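Local coordinates for protein cellulase (Bacteroides salanitronis, PDB 6WQY) that probably cleaves internal beta-1,4 linkages of cellulose and other plant polysaccharides, the chain being the family 5 catalytic domain of a longer endoglucanase, at residues T140-V145 with Y193-E198; V168-N173 with M247-F252; A206-G211 with Q239-N244. One frame throughout, in Å; residues are numbered along the deposited sequence.

Contact 1 (T140-V145 with Y193-E198)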
# COMPACT_ATOMS: atom_id res chain seq x y z
N THR A 140 19.54 -19.42 10.06
CA THR A 140 19.35 -20.16 8.81
C THR A 140 18.06 -19.75 8.13
O THR A 140 18.01 -19.59 6.90
CB THR A 140 19.36 -21.66 9.12
OG1 THR A 140 20.58 -21.99 9.79
CG2 THR A 140 19.28 -22.47 7.83
N VAL A 141 16.99 -19.55 8.90
CA VAL A 141 15.74 -19.06 8.33
C VAL A 141 15.93 -17.64 7.81
O VAL A 141 15.48 -17.31 6.71
CB VAL A 141 14.60 -19.16 9.35
CG1 VAL A 141 13.32 -18.54 8.80
CG2 VAL A 141 14.34 -20.61 9.72
N ASN A 142 16.56 -16.76 8.60
CA ASN A 142 16.77 -15.40 8.13
C ASN A 142 17.52 -15.38 6.81
O ASN A 142 17.15 -14.66 5.87
CB ASN A 142 17.50 -14.59 9.21
CG ASN A 142 17.41 -13.09 9.00
OD1 ASN A 142 16.49 -12.59 8.36
ND2 ASN A 142 18.34 -12.36 9.58
N SER A 143 18.56 -16.21 6.69
CA SER A 143 19.31 -16.26 5.44
C SER A 143 18.44 -16.74 4.28
O SER A 143 18.54 -16.21 3.17
CB SER A 143 20.53 -17.17 5.61
OG SER A 143 21.48 -16.57 6.46
N ALA A 144 17.60 -17.76 4.51
CA ALA A 144 16.74 -18.27 3.45
C ALA A 144 15.69 -17.24 3.02
O ALA A 144 15.37 -17.14 1.84
CB ALA A 144 16.06 -19.56 3.90
N VAL A 145 15.11 -16.52 3.99
CA VAL A 145 14.15 -15.47 3.65
C VAL A 145 14.82 -14.41 2.80
O VAL A 145 14.28 -13.98 1.78
CB VAL A 145 13.52 -14.86 4.91
CG1 VAL A 145 12.64 -13.68 4.52
CG2 VAL A 145 12.72 -15.89 5.67
N TYR A 193 12.22 -6.11 14.91
CA TYR A 193 12.29 -4.84 14.20
C TYR A 193 13.58 -4.75 13.38
O TYR A 193 13.58 -4.23 12.24
CB TYR A 193 12.23 -3.66 15.16
CG TYR A 193 10.97 -3.59 15.99
CD1 TYR A 193 9.73 -3.84 15.45
CD2 TYR A 193 11.03 -3.30 17.35
CE1 TYR A 193 8.58 -3.80 16.22
CE2 TYR A 193 9.90 -3.25 18.14
CZ TYR A 193 8.66 -3.50 17.56
OH TYR A 193 7.50 -3.49 18.30
N ALA A 194 14.68 -5.23 13.95
CA ALA A 194 15.96 -5.18 13.25
C ALA A 194 15.95 -6.07 12.02
O ALA A 194 16.48 -5.70 10.97
CB ALA A 194 17.09 -5.59 14.19
N VAL A 195 15.35 -7.26 12.13
CA VAL A 195 15.27 -8.16 10.98
C VAL A 195 14.49 -7.53 9.85
O VAL A 195 14.91 -7.59 8.68
CB VAL A 195 14.69 -9.52 11.41
CG1 VAL A 195 14.38 -10.37 10.19
CG2 VAL A 195 15.66 -10.24 12.33
N LEU A 196 13.35 -6.90 10.14
CA LEU A 196 12.59 -6.25 9.08
C LEU A 196 13.42 -5.15 8.42
O LEU A 196 13.42 -5.00 7.19
CB LEU A 196 11.27 -5.70 9.63
CG LEU A 196 10.41 -4.97 8.61
CD1 LEU A 196 10.09 -5.79 7.37
CD2 LEU A 196 9.11 -4.51 9.26
N ASN A 197 14.15 -4.38 9.22
CA ASN A 197 15.01 -3.37 8.63
C ASN A 197 16.08 -4.00 7.74
O ASN A 197 16.42 -3.44 6.68
CB ASN A 197 15.63 -2.50 9.72
CG ASN A 197 14.63 -1.52 10.33
OD1 ASN A 197 13.81 -0.93 9.62
ND2 ASN A 197 14.69 -1.33 11.64
N GLU A 198 16.62 -5.15 8.14
CA GLU A 198 17.58 -5.87 7.31
C GLU A 198 16.95 -6.32 6.00
O GLU A 198 17.58 -6.24 4.94
CB GLU A 198 18.13 -7.10 8.05
CG GLU A 198 18.99 -6.81 9.26
CD GLU A 198 19.35 -8.05 10.10
OE1 GLU A 198 19.13 -9.22 9.66
OE2 GLU A 198 19.88 -7.85 11.23
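In the outer helical layer of the (beta/alpha)8 TIM barrel, N142 on helix 139-159 meets V195 and E198 on helix 191-209. The first helix leads into barrel strand 167-170 and the second leaves it, so the contact joins consecutive helices of the outer layer. It is small, about 97 Å² in all, and centres on one amide. The backbones stay apart: the nearest CA atoms, those of N142 and V195, are 7.9 Å from each other. N142 spans this gap with CG anti to its own backbone N (chi1 -164°), which sends the amide across to the second helix. There its two polar atoms take different tasks. ND2 donates to E198 OE1 over 3.2 Å with an N-H...O angle of 156°. The acceptor lies in the amide plane, and the N-H meets OE1 almost end-on to its C-O bond. The amide and carboxylate planes are 32° apart, and the side chains cross at about a right angle. OD1 accepts a hydrogen bond from W199 NE1, one residue beyond the segment. This pairing fits one orientation of the amide and would disfavour its flip. E198 leaves its helix as an extended chain beyond CG. Its OE1 takes the N142 amide and the K146 ammonium, both from helix 139-159, while R191 at the start of its own helix holds OE2; these charges probably keep the carboxylate ionised. The short helix 132-135 packs against the site through A135, which touches both N142 and V195. On the apolar side of the contact, the V195 CG1 methyl faces N142 OD1 at 3.6 Å.

Contact 2 (V168-N173 with M247-F252)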
# COMPACT_ATOMS: atom_id res chain seq x y z
N VAL A 168 6.71 2.02 -9.19
CA VAL A 168 7.32 1.92 -7.87
C VAL A 168 7.31 0.45 -7.44
O VAL A 168 6.34 -0.26 -7.68
CB VAL A 168 6.49 2.75 -6.87
CG1 VAL A 168 6.96 2.57 -5.43
CG2 VAL A 168 6.48 4.21 -7.26
N PHE A 169 8.40 0.01 -6.79
CA PHE A 169 8.42 -1.30 -6.14
C PHE A 169 8.31 -1.09 -4.63
O PHE A 169 9.08 -0.29 -4.07
CB PHE A 169 9.74 -2.04 -6.41
CG PHE A 169 10.08 -2.27 -7.87
CD1 PHE A 169 9.13 -2.33 -8.88
CD2 PHE A 169 11.41 -2.46 -8.20
CE1 PHE A 169 9.51 -2.56 -10.19
CE2 PHE A 169 11.80 -2.68 -9.51
CZ PHE A 169 10.85 -2.74 -10.51
N GLU A 170 7.41 -1.83 -3.98
CA GLU A 170 7.23 -1.83 -2.52
C GLU A 170 7.67 -3.20 -1.99
O GLU A 170 7.15 -4.22 -2.43
CB GLU A 170 5.76 -1.56 -2.21
CG GLU A 170 5.38 -1.69 -0.75
CD GLU A 170 3.89 -1.59 -0.57
OE1 GLU A 170 3.33 -0.45 -0.71
OE2 GLU A 170 3.24 -2.63 -0.32
N ALA A 171 8.61 -3.21 -1.05
CA ALA A 171 9.36 -4.42 -0.71
C ALA A 171 8.45 -5.57 -0.30
O ALA A 171 8.70 -6.72 -0.68
CB ALA A 171 10.28 -4.09 0.45
N MET A 172 7.47 -5.27 0.55
CA MET A 172 6.58 -6.25 1.16
C MET A 172 5.44 -5.47 1.79
O MET A 172 5.40 -4.23 1.70
CB MET A 172 7.30 -7.17 2.14
CG MET A 172 7.96 -6.49 3.29
SD MET A 172 9.28 -7.51 4.01
CE MET A 172 10.61 -7.08 2.87
N ASN A 173 4.50 -6.20 2.40
CA ASN A 173 3.22 -5.64 2.83
C ASN A 173 3.19 -5.41 4.34
O ASN A 173 3.75 -4.41 4.81
CB ASN A 173 2.07 -6.51 2.31
CG ASN A 173 0.73 -5.93 2.67
OD1 ASN A 173 0.55 -4.72 2.58
ND2 ASN A 173 -0.19 -6.77 3.12
N MET A 247 10.72 5.58 0.11
CA MET A 247 9.53 6.13 0.73
C MET A 247 9.03 5.18 1.81
O MET A 247 8.95 3.97 1.57
CB MET A 247 8.41 6.35 -0.30
CG MET A 247 8.85 7.05 -1.58
SD MET A 247 7.53 7.41 -2.73
CE MET A 247 7.04 5.75 -3.21
N VAL A 248 8.72 5.70 2.99
CA VAL A 248 8.22 4.89 4.09
C VAL A 248 6.74 4.60 3.86
O VAL A 248 5.93 5.51 3.72
CB VAL A 248 8.42 5.60 5.43
CG1 VAL A 248 7.99 4.72 6.59
CG2 VAL A 248 9.88 6.04 5.60
N ALA A 249 6.38 3.32 3.87
CA ALA A 249 5.01 2.89 3.67
C ALA A 249 4.35 2.60 5.02
O ALA A 249 4.89 1.84 5.81
CB ALA A 249 4.98 1.61 2.83
N VAL A 250 3.17 3.20 5.26
CA VAL A 250 2.33 2.87 6.41
C VAL A 250 0.92 2.60 5.92
O VAL A 250 0.52 3.02 4.83
CB VAL A 250 2.33 3.96 7.50
CG1 VAL A 250 3.72 4.13 8.09
CG2 VAL A 250 1.80 5.27 6.97
N HIS A 251 0.13 1.92 6.75
CA HIS A 251 -1.29 1.73 6.50
C HIS A 251 -2.07 2.39 7.63
O HIS A 251 -1.59 2.46 8.77
CB HIS A 251 -1.67 0.24 6.40
CG HIS A 251 -1.03 -0.45 5.24
ND1 HIS A 251 -1.14 -1.81 5.02
CD2 HIS A 251 -0.30 0.03 4.21
CE1 HIS A 251 -0.48 -2.13 3.91
NE2 HIS A 251 0.04 -1.03 3.39
N PHE A 252 -3.27 2.88 7.32
CA PHE A 252 -4.04 3.64 8.30
C PHE A 252 -5.53 3.37 8.12
O PHE A 252 -6.14 3.89 7.18
CB PHE A 252 -3.78 5.14 8.19
CG PHE A 252 -4.51 5.95 9.22
CD1 PHE A 252 -4.03 6.06 10.52
CD2 PHE A 252 -5.70 6.60 8.90
CE1 PHE A 252 -4.71 6.80 11.46
CE2 PHE A 252 -6.37 7.35 9.85
CZ PHE A 252 -5.88 7.44 11.12
O HOH W 1 2.13 -0.23 1.87
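N173, just past strand 167-170, meets H251 at the C-terminal side of the TIM barrel, inside the ring of strands. N173 OD1 sits 3.1 Å from H251 CE1, at the ring edge and in its plane. The amide plane is turned 42° from the ring. No direct hydrogen bond joins the segments. A water does so instead: it donates to E170 OE1 at 2.9 Å and lies 2.7 Å from H251 NE2. Deeper in the barrel, V168 and M247 meet tip to tip, with V168 CG1 3.9 Å from M247 CE. The bend of M247 at chi3 (-66°) turns its methyl to this position. Strand 219-222 runs between the two strands, so side chains and water make the contact. The E170 and A249 CA atoms are 8.1 Å apart.

The next shell holds the polar groups in place. R76 pairs with E170 OE2 and also donates to N173 OD1, while Y306 bonds to E170 OE1 and N118 to OE2. E174 OE2 bonds to H251 ND1, and E174 and E309 stand where family 5 enzymes carry their catalytic glutamates, at the ends of the fourth and seventh strands, consistent with this being the active-site floor. With an alanine in place of H251, E174 OE2 would probably lose its imidazole partner and the water its NE2 bond. In the deposited ring ND1 and NE2 are hydrogen-bonded, while CE1 only lies close to N173 OD1.

Contact 3 (A206-G211 with Q239-N244); sequences AVRATG and QDVVDN
R208 turns at chi2 (-53°), and D240 sets CG anti to its backbone N (chi1 -155°); together these bring guanidinium and carboxylate edge to edge. The site is on the outside of the TIM barrel, where helix 191-209, at R208, meets the loop that enters strand 246-251. The salt bridge is side-on and bidentate. R208 NE donates to D240 OD1 at 2.9 Å, and R208 NH2 donates to D240 OD2, also at 2.9 Å. Each oxygen uses its syn lone pair, and the two planes are only 6° apart. Both bonds are nearly straight, so the carboxylate is held in the guanidinium plane. OD1 is gripped a second time, by V241 N of its own loop, on the anti side and out of the carboxylate plane. V242 lays its CG1 methyl over one guanidinium face, 3.9 Å from R208 NH2. The far nitrogen of R208 anchors the group from another direction: NH1 bonds to the carbonyl oxygens of R217 and N214. V241 slides past the aliphatic arm of the arginine in the opposite direction, its CG2 4.0 Å from R208 CG.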
# COMPACT_ATOMS: atom_id res chain seq x y z
N ALA A 206 19.11 -5.41 -3.82
CA ALA A 206 18.84 -6.29 -4.95
C ALA A 206 18.28 -5.51 -6.13
O ALA A 206 18.66 -5.76 -7.28
CB ALA A 206 17.89 -7.42 -4.54
N VAL A 207 17.37 -4.58 -5.88
CA VAL A 207 16.81 -3.77 -6.96
C VAL A 207 17.90 -2.91 -7.59
O VAL A 207 18.05 -2.87 -8.82
CB VAL A 207 15.64 -2.91 -6.44
CG1 VAL A 207 15.19 -1.92 -7.53
CG2 VAL A 207 14.47 -3.79 -6.00
N ARG A 208 18.68 -2.21 -6.76
CA ARG A 208 19.70 -1.31 -7.30
C ARG A 208 20.75 -2.07 -8.10
O ARG A 208 21.27 -1.54 -9.08
CB ARG A 208 20.36 -0.50 -6.18
CG ARG A 208 19.44 0.39 -5.39
CD ARG A 208 18.60 1.33 -6.23
NE ARG A 208 17.86 2.26 -5.38
CZ ARG A 208 16.69 2.80 -5.68
NH1 ARG A 208 16.08 2.50 -6.81
NH2 ARG A 208 16.11 3.64 -4.84
N ALA A 209 21.07 -3.30 -7.70
CA ALA A 209 22.12 -4.06 -8.38
C ALA A 209 21.75 -4.38 -9.82
O ALA A 209 22.65 -4.64 -10.63
CB ALA A 209 22.39 -5.36 -7.63
N THR A 210 20.47 -4.34 -10.17
CA THR A 210 20.08 -4.62 -11.55
C THR A 210 20.38 -3.45 -12.48
O THR A 210 20.32 -3.62 -13.69
CB THR A 210 18.61 -5.03 -11.66
OG1 THR A 210 17.75 -3.92 -11.35
CG2 THR A 210 18.29 -6.22 -10.77
N GLY A 211 20.68 -2.27 -11.94
CA GLY A 211 21.16 -1.17 -12.76
C GLY A 211 20.06 -0.51 -13.57
O GLY A 211 18.86 -0.70 -13.37
N GLN A 239 20.21 2.25 3.63
CA GLN A 239 21.21 2.94 2.82
C GLN A 239 20.89 2.74 1.35
O GLN A 239 20.34 1.72 0.94
CB GLN A 239 22.59 2.35 3.11
CG GLN A 239 23.02 2.45 4.55
CD GLN A 239 23.08 3.88 5.04
OE1 GLN A 239 23.85 4.70 4.52
NE2 GLN A 239 22.26 4.20 6.03
N ASP A 240 21.22 3.74 0.54
CA ASP A 240 20.91 3.71 -0.88
C ASP A 240 22.04 4.37 -1.66
O ASP A 240 22.86 5.10 -1.10
CB ASP A 240 19.56 4.40 -1.13
CG ASP A 240 18.86 3.94 -2.40
OD1 ASP A 240 19.45 3.15 -3.18
OD2 ASP A 240 17.70 4.38 -2.59
N VAL A 241 22.09 4.04 -2.95
CA VAL A 241 23.11 4.58 -3.85
C VAL A 241 22.69 5.90 -4.50
O VAL A 241 23.50 6.52 -5.20
CB VAL A 241 23.42 3.58 -4.99
CG1 VAL A 241 23.94 2.27 -4.41
CG2 VAL A 241 22.17 3.32 -5.84
N VAL A 242 21.46 6.33 -4.30
CA VAL A 242 20.90 7.57 -4.81
C VAL A 242 20.13 8.17 -3.64
O VAL A 242 19.75 7.47 -2.71
CB VAL A 242 19.96 7.27 -6.00
CG1 VAL A 242 18.87 6.27 -5.59
CG2 VAL A 242 19.36 8.55 -6.56
N ASP A 243 19.94 9.48 -3.67
CA ASP A 243 19.20 10.14 -2.61
C ASP A 243 17.72 10.25 -2.96
O ASP A 243 17.33 10.33 -4.13
CB ASP A 243 19.77 11.52 -2.30
CG ASP A 243 21.19 11.47 -1.74
OD1 ASP A 243 21.56 10.43 -1.16
OD2 ASP A 243 21.91 12.47 -1.89
N ASN A 244 16.89 10.27 -1.92
CA ASN A 244 15.48 10.66 -2.05
C ASN A 244 14.66 9.73 -2.93
O ASN A 244 13.73 10.18 -3.59
CB ASN A 244 15.36 12.10 -2.56
CG ASN A 244 16.19 13.05 -1.78
OD1 ASN A 244 16.19 12.97 -0.55
ND2 ASN A 244 16.92 13.93 -2.46

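Helix 191-209 ties the outer contacts together: contact 1 uses its early part and contact 3 its late part. Their centres are 19 Å apart, and their nearest atoms about 7 Å, so they do not touch. Contact 2 lies in the barrel core, its centre 18 Å from that of contact 1 and 16 Å from that of contact 3. The helix packs on its segment 168-173 at both places. L196 CD1 meets M172 SD at 3.9 Å, and F169 CD2 meets V207 CG1 at 3.9 Å. Contact 2 lies at the probable active-site floor; contacts 1 and 3 lie in the outer layer of helices and loops. A bound magnesium ion is about 11 Å from the N142 side chain.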